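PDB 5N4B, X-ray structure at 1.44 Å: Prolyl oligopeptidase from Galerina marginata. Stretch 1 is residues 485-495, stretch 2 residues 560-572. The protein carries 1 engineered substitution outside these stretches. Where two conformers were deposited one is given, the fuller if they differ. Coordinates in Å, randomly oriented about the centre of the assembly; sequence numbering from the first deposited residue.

Stretch 1, residues 485-495: KFDGTAAAIQY
Stretch 2 560-572: FLVKNKYAAPGKV

The two stretches belong to one chain and bury 668 Å² between them; at the bridge between Ala 492 and Val 572 they run parallel. Stretch 1 is loop that passes into a strand, clearly so from Ala 492 to Tyr 495. Stretch 2 begins with the end of a helix, Phe 560 to Lys 563. The chain leaves the helix at Asn 564, makes a type II turn from Ala 568 to Lys 571 (Lys 571 N to Ala 568 O, 3.1 Å), and is strand at Val 572. Three backbone hydrogen bonds link the stretches. The CA register pairs Phe 486 with Tyr 566 (4.5 Å), Gly 488 with Lys 565 (4.0 Å), Ala 490 with Ala 567 (4.8 Å), Ala 491 with Lys 571 (4.8 Å) and Ala 492 with Val 572 (4.7 Å).

Lys 485 makes no direct contact. Phe 486 (phi/psi -93/75, chi1 m, chi2 -37°) offers a ring face to the edge of Tyr 566 (chi1 m, chi2 -81°), so edge hydrogens meet the electron-rich face. The centroids lie 4.9 Å apart with planes at 64°, and Phe 486 CG is 3.6 Å from Tyr 566 CD1.

Asp 487 (-126/25, chi1 p) points away and braces its own loop: Thr 489 OG1 (-115/-24, chi1 p) donates to Asp 487 OD1 at 2.6 Å. Gly 488 has phi/psi 77/18, which favours glycine. Its N donates to Lys 565 O at 2.8 Å. Lys 565 also has positive phi (71/21), just after the helix, and its chi1 and chi2 are both m. An ideal CB on Gly 488 would lie 3.6 Å from Lys 565 CD, so the lysine chain runs close by. Gly 488 O receives a CA-H contact from Ala 568 CA at 3.2 Å.

Ala 490 (-75/152) is buried. Its N donates to water 1 at 2.9 Å. Water 1 also lies within hydrogen-bonding distance of Lys 485 O (2.9 Å) and Tyr 566 O (2.8 Å), so it bridges the stretches. Ala 490 O accepts from Ala 568 N at 2.8 Å and meets Ala 567 CA at 3.2 Å.

Ala 491 (-83/159) brings its CA to 3.4 Å from Lys 571 O. That same oxygen accepts from Ala 492 N at 2.9 Å, nearly straight at 168°. Ala 492 (-130/138) forms a parallel bridge with Val 572 (-99/119, chi1 t), their side chains on the same sheet face. Ala 492 CB packs on Ala 567 CB at 3.9 Å, Leu 561 CD1 (chi1 m, chi2 t) at 4.1 Å and Val 572 CG2 at 4.3 Å, a small apolar cluster.

Ile 493 points away. Gln 494 (chi1 t, chi2 t, chi3 -55°) points toward stretch 2, with OE1 in van der Waals contact with the methyl Leu 561 CD1 at 3.5 Å. Tyr 495 is out of reach.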

ATOM      1  N   LYS A 485     -26.140  16.684  -7.850  1.00 20.15           N
ATOM      2  CA  LYS A 485     -26.855  17.154  -6.679  1.00 20.43           C
ATOM      3  C   LYS A 485     -27.017  16.023  -5.674  1.00 17.82           C
ATOM      4  O   LYS A 485     -27.150  14.859  -6.046  1.00 18.39           O
ATOM      5  CB  LYS A 485     -28.234  17.666  -7.110  1.00 21.98           C
ATOM      6  CG  LYS A 485     -28.186  18.766  -8.161  1.00 26.58           C
ATOM      7  CD  LYS A 485     -27.570  20.023  -7.559  1.00 34.82           C
ATOM      8  CE  LYS A 485     -26.854  20.903  -8.566  1.00 46.36           C
ATOM      9  NZ  LYS A 485     -27.749  21.765  -9.353  1.00 47.42           N
ATOM     10  N   PHE A 486     -27.055  16.385  -4.391  1.00 19.34           N
ATOM     11  CA  PHE A 486     -27.356  15.431  -3.315  1.00 18.26           C
ATOM     12  C   PHE A 486     -28.861  15.475  -3.049  1.00 20.81           C
ATOM     13  O   PHE A 486     -29.345  16.033  -2.060  1.00 25.76           O
ATOM     14  CB  PHE A 486     -26.586  15.788  -2.043  1.00 19.64           C
ATOM     15  CG  PHE A 486     -25.064  15.752  -2.161  1.00 19.10           C
ATOM     16  CD1 PHE A 486     -24.403  14.805  -2.913  1.00 18.71           C
ATOM     17  CD2 PHE A 486     -24.316  16.711  -1.501  1.00 18.55           C
ATOM     18  CE1 PHE A 486     -22.998  14.790  -2.967  1.00 19.05           C
ATOM     19  CE2 PHE A 486     -22.940  16.693  -1.531  1.00 19.21           C
ATOM     20  CZ  PHE A 486     -22.278  15.735  -2.297  1.00 19.95           C
ATOM     21  N   ASP A 487     -29.604  14.867  -3.956  1.00 18.90           N
ATOM     22  CA  ASP A 487     -31.059  14.906  -3.922  1.00 21.63           C
ATOM     23  C   ASP A 487     -31.630  13.514  -3.961  1.00 21.44           C
ATOM     24  O   ASP A 487     -32.774  13.311  -4.384  1.00 23.25           O
ATOM     25  CB  ASP A 487     -31.585  15.737  -5.092  1.00 23.05           C
ATOM     26  CG  ASP A 487     -31.218  15.176  -6.423  1.00 28.66           C
ATOM     27  OD1 ASP A 487     -30.507  14.134  -6.480  1.00 23.90           O
ATOM     28  OD2 ASP A 487     -31.652  15.782  -7.448  1.00 30.61           O
ATOM     29  N   GLY A 488     -30.850  12.531  -3.523  1.00 18.88           N
ATOM     30  CA  GLY A 488     -31.335  11.181  -3.484  1.00 19.93           C
ATOM     31  C   GLY A 488     -31.389  10.438  -4.800  1.00 19.10           C
ATOM     32  O   GLY A 488     -32.059   9.405  -4.871  1.00 21.50           O
ATOM     33  N   THR A 489     -30.673  10.900  -5.831  1.00 18.63           N
ATOM     34  CA  THR A 489     -30.681  10.277  -7.150  1.00 20.72           C
ATOM     35  C   THR A 489     -29.352   9.678  -7.598  1.00 19.36           C
ATOM     36  O   THR A 489     -29.372   8.833  -8.500  1.00 21.08           O
ATOM     37  CB  THR A 489     -31.134  11.259  -8.246  1.00 22.02           C
ATOM     38  OG1 THR A 489     -30.236  12.365  -8.362  1.00 25.26           O
ATOM     39  CG2 THR A 489     -32.554  11.781  -7.940  1.00 28.17           C
ATOM     40  N   ALA A 490     -28.205  10.130  -7.068  1.00 15.93           N
ATOM     41  CA  ALA A 490     -26.894   9.682  -7.569  1.00 16.65           C
ATOM     42  C   ALA A 490     -26.595   8.259  -7.101  1.00 14.71           C
ATOM     43  O   ALA A 490     -26.985   7.848  -6.010  1.00 15.49           O
ATOM     44  CB  ALA A 490     -25.810  10.610  -7.063  1.00 17.11           C
ATOM     45  N   ALA A 491     -25.806   7.535  -7.885  1.00 14.58           N
ATOM     46  CA  ALA A 491     -25.194   6.323  -7.395  1.00 13.19           C
ATOM     47  C   ALA A 491     -23.928   6.679  -6.631  1.00 13.17           C
ATOM     48  O   ALA A 491     -23.342   7.741  -6.818  1.00 14.61           O
ATOM     49  CB  ALA A 491     -24.807   5.411  -8.575  1.00 14.69           C
ATOM     50  N   ALA A 492     -23.494   5.775  -5.773  1.00 12.16           N
ATOM     51  CA  ALA A 492     -22.295   5.982  -4.984  1.00 10.69           C
ATOM     52  C   ALA A 492     -21.389   4.773  -5.106  1.00 12.27           C
ATOM     53  O   ALA A 492     -21.874   3.640  -5.113  1.00 13.39           O
ATOM     54  CB  ALA A 492     -22.641   6.221  -3.496  1.00 13.12           C
ATOM     55  N   ILE A 493     -20.092   5.010  -5.253  1.00 10.96           N
ATOM     56  CA  ILE A 493     -19.090   3.983  -5.038  1.00 10.85           C
ATOM     57  C   ILE A 493     -18.413   4.289  -3.727  1.00  9.01           C
ATOM     58  O   ILE A 493     -17.857   5.383  -3.540  1.00 10.57           O
ATOM     59  CB  ILE A 493     -18.104   3.835  -6.183  1.00 13.52           C
ATOM     60  CG1 ILE A 493     -18.814   3.035  -7.284  1.00 23.00           C
ATOM     61  CG2 ILE A 493     -16.892   3.103  -5.708  1.00 14.78           C
ATOM     62  CD1 ILE A 493     -19.908   3.661  -7.974  1.00 28.05           C
ATOM     63  N   GLN A 494     -18.498   3.336  -2.809  1.00  7.88           N
ATOM     64  CA  GLN A 494     -17.991   3.470  -1.450  1.00  8.86           C
ATOM     65  C   GLN A 494     -16.800   2.539  -1.294  1.00  8.97           C
ATOM     66  O   GLN A 494     -16.921   1.319  -1.484  1.00  9.45           O
ATOM     67  CB  GLN A 494     -19.088   3.150  -0.437  1.00  9.55           C
ATOM     68  CG  GLN A 494     -18.681   3.244   0.993  1.00 10.19           C
ATOM     69  CD  GLN A 494     -19.790   2.948   1.935  1.00 12.17           C
ATOM     70  OE1 GLN A 494     -20.838   3.579   1.853  1.00 13.58           O
ATOM     71  NE2 GLN A 494     -19.616   1.967   2.810  1.00 11.22           N
ATOM     72  N   TYR A 495     -15.662   3.117  -0.947  1.00  8.32           N
ATOM     73  CA  TYR A 495     -14.391   2.413  -0.939  1.00  8.65           C
ATOM     74  C   TYR A 495     -13.878   2.314   0.474  1.00  9.13           C
ATOM     75  O   TYR A 495     -14.012   3.260   1.251  1.00 12.14           O
ATOM     76  CB  TYR A 495     -13.375   3.210  -1.777  1.00 13.63           C
ATOM     77  CG  TYR A 495     -12.040   2.554  -1.946  1.00 22.83           C
ATOM     78  CD1 TYR A 495     -11.925   1.357  -2.631  1.00 31.53           C
ATOM     79  CD2 TYR A 495     -10.909   3.108  -1.420  1.00 29.68           C
ATOM     80  CE1 TYR A 495     -10.694   0.707  -2.771  1.00 35.53           C
ATOM     81  CE2 TYR A 495      -9.671   2.476  -1.558  1.00 40.55           C
ATOM     82  CZ  TYR A 495      -9.576   1.273  -2.235  1.00 44.11           C
ATOM     83  OH  TYR A 495      -8.351   0.634  -2.387  1.00 55.94           O
ATOM     84  N   PHE A 560     -26.164   5.742   5.755  1.00 12.46           N
ATOM     85  CA  PHE A 560     -26.188   7.196   5.869  1.00 12.72           C
ATOM     86  C   PHE A 560     -26.259   7.875   4.513  1.00 13.36           C
ATOM     87  O   PHE A 560     -26.984   8.859   4.336  1.00 14.97           O
ATOM     88  CB  PHE A 560     -24.920   7.630   6.622  1.00 13.18           C
ATOM     89  CG  PHE A 560     -24.649   9.117   6.625  1.00 14.52           C
ATOM     90  CD1 PHE A 560     -25.196   9.926   7.576  1.00 16.99           C
ATOM     91  CD2 PHE A 560     -23.846   9.687   5.681  1.00 16.41           C
ATOM     92  CE1 PHE A 560     -24.915  11.297   7.583  1.00 16.73           C
ATOM     93  CE2 PHE A 560     -23.596  11.056   5.691  1.00 21.56           C
ATOM     94  CZ  PHE A 560     -24.133  11.826   6.652  1.00 18.80           C
ATOM     95  N   LEU A 561     -25.524   7.356   3.523  1.00 13.54           N
ATOM     96  CA  LEU A 561     -25.555   7.966   2.187  1.00 12.88           C
ATOM     97  C   LEU A 561     -26.969   7.985   1.649  1.00 13.77           C
ATOM     98  O   LEU A 561     -27.380   8.956   1.027  1.00 15.60           O
ATOM     99  CB  LEU A 561     -24.640   7.202   1.235  1.00 13.37           C
ATOM    100  CG  LEU A 561     -23.146   7.320   1.488  1.00 12.23           C
ATOM    101  CD1 LEU A 561     -22.399   6.402   0.562  1.00 13.17           C
ATOM    102  CD2 LEU A 561     -22.671   8.722   1.317  1.00 13.86           C
ATOM    103  N   VAL A 562     -27.708   6.903   1.868  1.00 14.00           N
ATOM    104  CA  VAL A 562     -29.078   6.831   1.358  1.00 14.76           C
ATOM    105  C   VAL A 562     -30.019   7.652   2.236  1.00 16.24           C
ATOM    106  O   VAL A 562     -30.827   8.444   1.730  1.00 19.07           O
ATOM    107  CB  VAL A 562     -29.510   5.364   1.250  1.00 15.45           C
ATOM    108  CG1 VAL A 562     -30.991   5.278   0.878  1.00 20.39           C
ATOM    109  CG2 VAL A 562     -28.684   4.631   0.208  1.00 17.51           C
ATOM    110  N   LYS A 563     -29.921   7.499   3.562  1.00 16.50           N
ATOM    111  CA  LYS A 563     -30.855   8.187   4.465  1.00 17.11           C
ATOM    112  C   LYS A 563     -30.788   9.689   4.286  1.00 20.28           C
ATOM    113  O   LYS A 563     -31.826  10.383   4.292  1.00 23.13           O
ATOM    114  CB  LYS A 563     -30.553   7.767   5.902  1.00 18.64           C
ATOM    115  CG  LYS A 563     -31.459   8.388   6.980  1.00 29.25           C
ATOM    116  CD  LYS A 563     -32.791   7.766   6.957  1.00 37.70           C
ATOM    117  CE  LYS A 563     -33.600   8.249   8.172  1.00 45.73           C
ATOM    118  NZ  LYS A 563     -35.071   8.007   7.960  1.00 55.09           N
ATOM    119  N   ASN A 564     -29.585  10.220   4.088  0.56 18.91           N
ATOM    120  CA  ASN A 564     -29.364  11.648   3.988  0.56 18.62           C
ATOM    121  C   ASN A 564     -29.307  12.160   2.547  0.56 16.77           C
ATOM    122  O   ASN A 564     -28.899  13.296   2.315  0.56 20.90           O
ATOM    123  CB  ASN A 564     -28.127  12.036   4.795  0.56 18.77           C
ATOM    124  CG  ASN A 564     -28.338  11.884   6.302  0.56 23.29           C
ATOM    125  OD1 ASN A 564     -28.495  10.782   6.809  0.56 22.76           O
ATOM    126  ND2 ASN A 564     -28.286  12.997   7.019  0.56 28.63           N
ATOM    127  N   LYS A 565     -29.707  11.340   1.583  1.00 18.34           N
ATOM    128  CA  LYS A 565     -29.955  11.764   0.209  1.00 19.19           C
ATOM    129  C   LYS A 565     -28.706  12.108  -0.583  1.00 18.67           C
ATOM    130  O   LYS A 565     -28.786  12.779  -1.612  1.00 19.89           O
ATOM    131  CB  LYS A 565     -30.937  12.929   0.129  1.00 20.71           C
ATOM    132  CG  LYS A 565     -32.176  12.790   1.000  1.00 33.60           C
ATOM    133  CD  LYS A 565     -32.994  11.606   0.673  1.00 36.63           C
ATOM    134  CE  LYS A 565     -34.366  11.671   1.403  1.00 50.05           C
ATOM    135  NZ  LYS A 565     -34.514  10.627   2.490  1.00 57.36           N
ATOM    136  N   TYR A 566     -27.552  11.615  -0.158  1.00 15.76           N
ATOM    137  CA  TYR A 566     -26.385  11.687  -1.013  1.00 13.94           C
ATOM    138  C   TYR A 566     -26.513  10.727  -2.182  1.00 16.80           C
ATOM    139  O   TYR A 566     -26.129  11.058  -3.315  1.00 15.17           O
ATOM    140  CB  TYR A 566     -25.130  11.337  -0.190  1.00 13.50           C
ATOM    141  CG  TYR A 566     -24.819  12.345   0.869  1.00 15.24           C
ATOM    142  CD1 TYR A 566     -24.150  13.526   0.581  1.00 17.01           C
ATOM    143  CD2 TYR A 566     -25.211  12.128   2.165  1.00 14.73           C
ATOM    144  CE1 TYR A 566     -23.905  14.472   1.597  1.00 18.15           C
ATOM    145  CE2 TYR A 566     -24.974  13.030   3.165  1.00 17.70           C
ATOM    146  CZ  TYR A 566     -24.310  14.197   2.877  1.00 17.16           C
ATOM    147  OH  TYR A 566     -24.090  15.120   3.905  1.00 21.22           O
ATOM    148  N   ALA A 567     -27.074   9.548  -1.928  1.00 16.20           N
ATOM    149  CA  ALA A 567     -27.213   8.504  -2.917  1.00 14.83           C
ATOM    150  C   ALA A 567     -28.642   7.975  -2.924  1.00 14.60           C
ATOM    151  O   ALA A 567     -29.380   8.029  -1.924  1.00 16.07           O
ATOM    152  CB  ALA A 567     -26.268   7.351  -2.609  1.00 15.57           C
ATOM    153  N   ALA A 568     -29.011   7.404  -4.066  1.00 16.14           N
ATOM    154  CA  ALA A 568     -30.329   6.832  -4.234  1.00 18.04           C
ATOM    155  C   ALA A 568     -30.428   5.469  -3.556  1.00 15.49           C
ATOM    156  O   ALA A 568     -29.439   4.724  -3.480  1.00 17.37           O
ATOM    157  CB  ALA A 568     -30.624   6.640  -5.714  1.00 19.78           C
ATOM    158  N   PRO A 569     -31.597   5.098  -3.051  1.00 17.85           N
ATOM    159  CA  PRO A 569     -31.786   3.742  -2.520  1.00 18.08           C
ATOM    160  C   PRO A 569     -31.355   2.668  -3.506  1.00 18.36           C
ATOM    161  O   PRO A 569     -31.641   2.754  -4.709  1.00 20.87           O
ATOM    162  CB  PRO A 569     -33.295   3.672  -2.295  1.00 20.57           C
ATOM    163  CG  PRO A 569     -33.686   5.058  -2.077  1.00 23.20           C
ATOM    164  CD  PRO A 569     -32.835   5.899  -3.013  1.00 18.74           C
ATOM    165  N   GLY A 570     -30.615   1.673  -3.003  1.00 18.20           N
ATOM    166  CA  GLY A 570     -30.143   0.574  -3.810  1.00 17.69           C
ATOM    167  C   GLY A 570     -28.953   0.872  -4.697  1.00 20.15           C
ATOM    168  O   GLY A 570     -28.541   0.005  -5.478  1.00 18.60           O
ATOM    169  N   LYS A 571     -28.410   2.075  -4.642  1.00 16.17           N
ATOM    170  CA  LYS A 571     -27.378   2.466  -5.587  1.00 15.47           C
ATOM    171  C   LYS A 571     -26.033   2.781  -4.937  1.00 12.47           C
ATOM    172  O   LYS A 571     -25.267   3.557  -5.478  1.00 13.58           O
ATOM    173  CB  LYS A 571     -27.863   3.604  -6.478  1.00 18.07           C
ATOM    174  CG  LYS A 571     -29.118   3.260  -7.352  1.00 18.85           C
ATOM    175  CD  LYS A 571     -29.172   4.269  -8.501  1.00 27.30           C
ATOM    176  CE  LYS A 571     -30.414   4.159  -9.404  1.00 36.55           C
ATOM    177  NZ  LYS A 571     -30.743   2.730  -9.701  1.00 37.34           N
ATOM    178  N   VAL A 572     -25.748   2.164  -3.789  1.00 13.00           N
ATOM    179  CA  VAL A 572     -24.405   2.206  -3.192  1.00 10.58           C
ATOM    180  C   VAL A 572     -23.684   0.916  -3.555  1.00 12.68           C
ATOM    181  O   VAL A 572     -24.133  -0.175  -3.200  1.00 12.55           O
ATOM    182  CB  VAL A 572     -24.436   2.374  -1.670  1.00 12.14           C
ATOM    183  CG1 VAL A 572     -23.015   2.467  -1.157  1.00 12.45           C
ATOM    184  CG2 VAL A 572     -25.257   3.607  -1.232  1.00 13.18           C
TER
HETATM  185  O   HOH W   1     -27.929  12.280  -5.100  1.00 11.53           O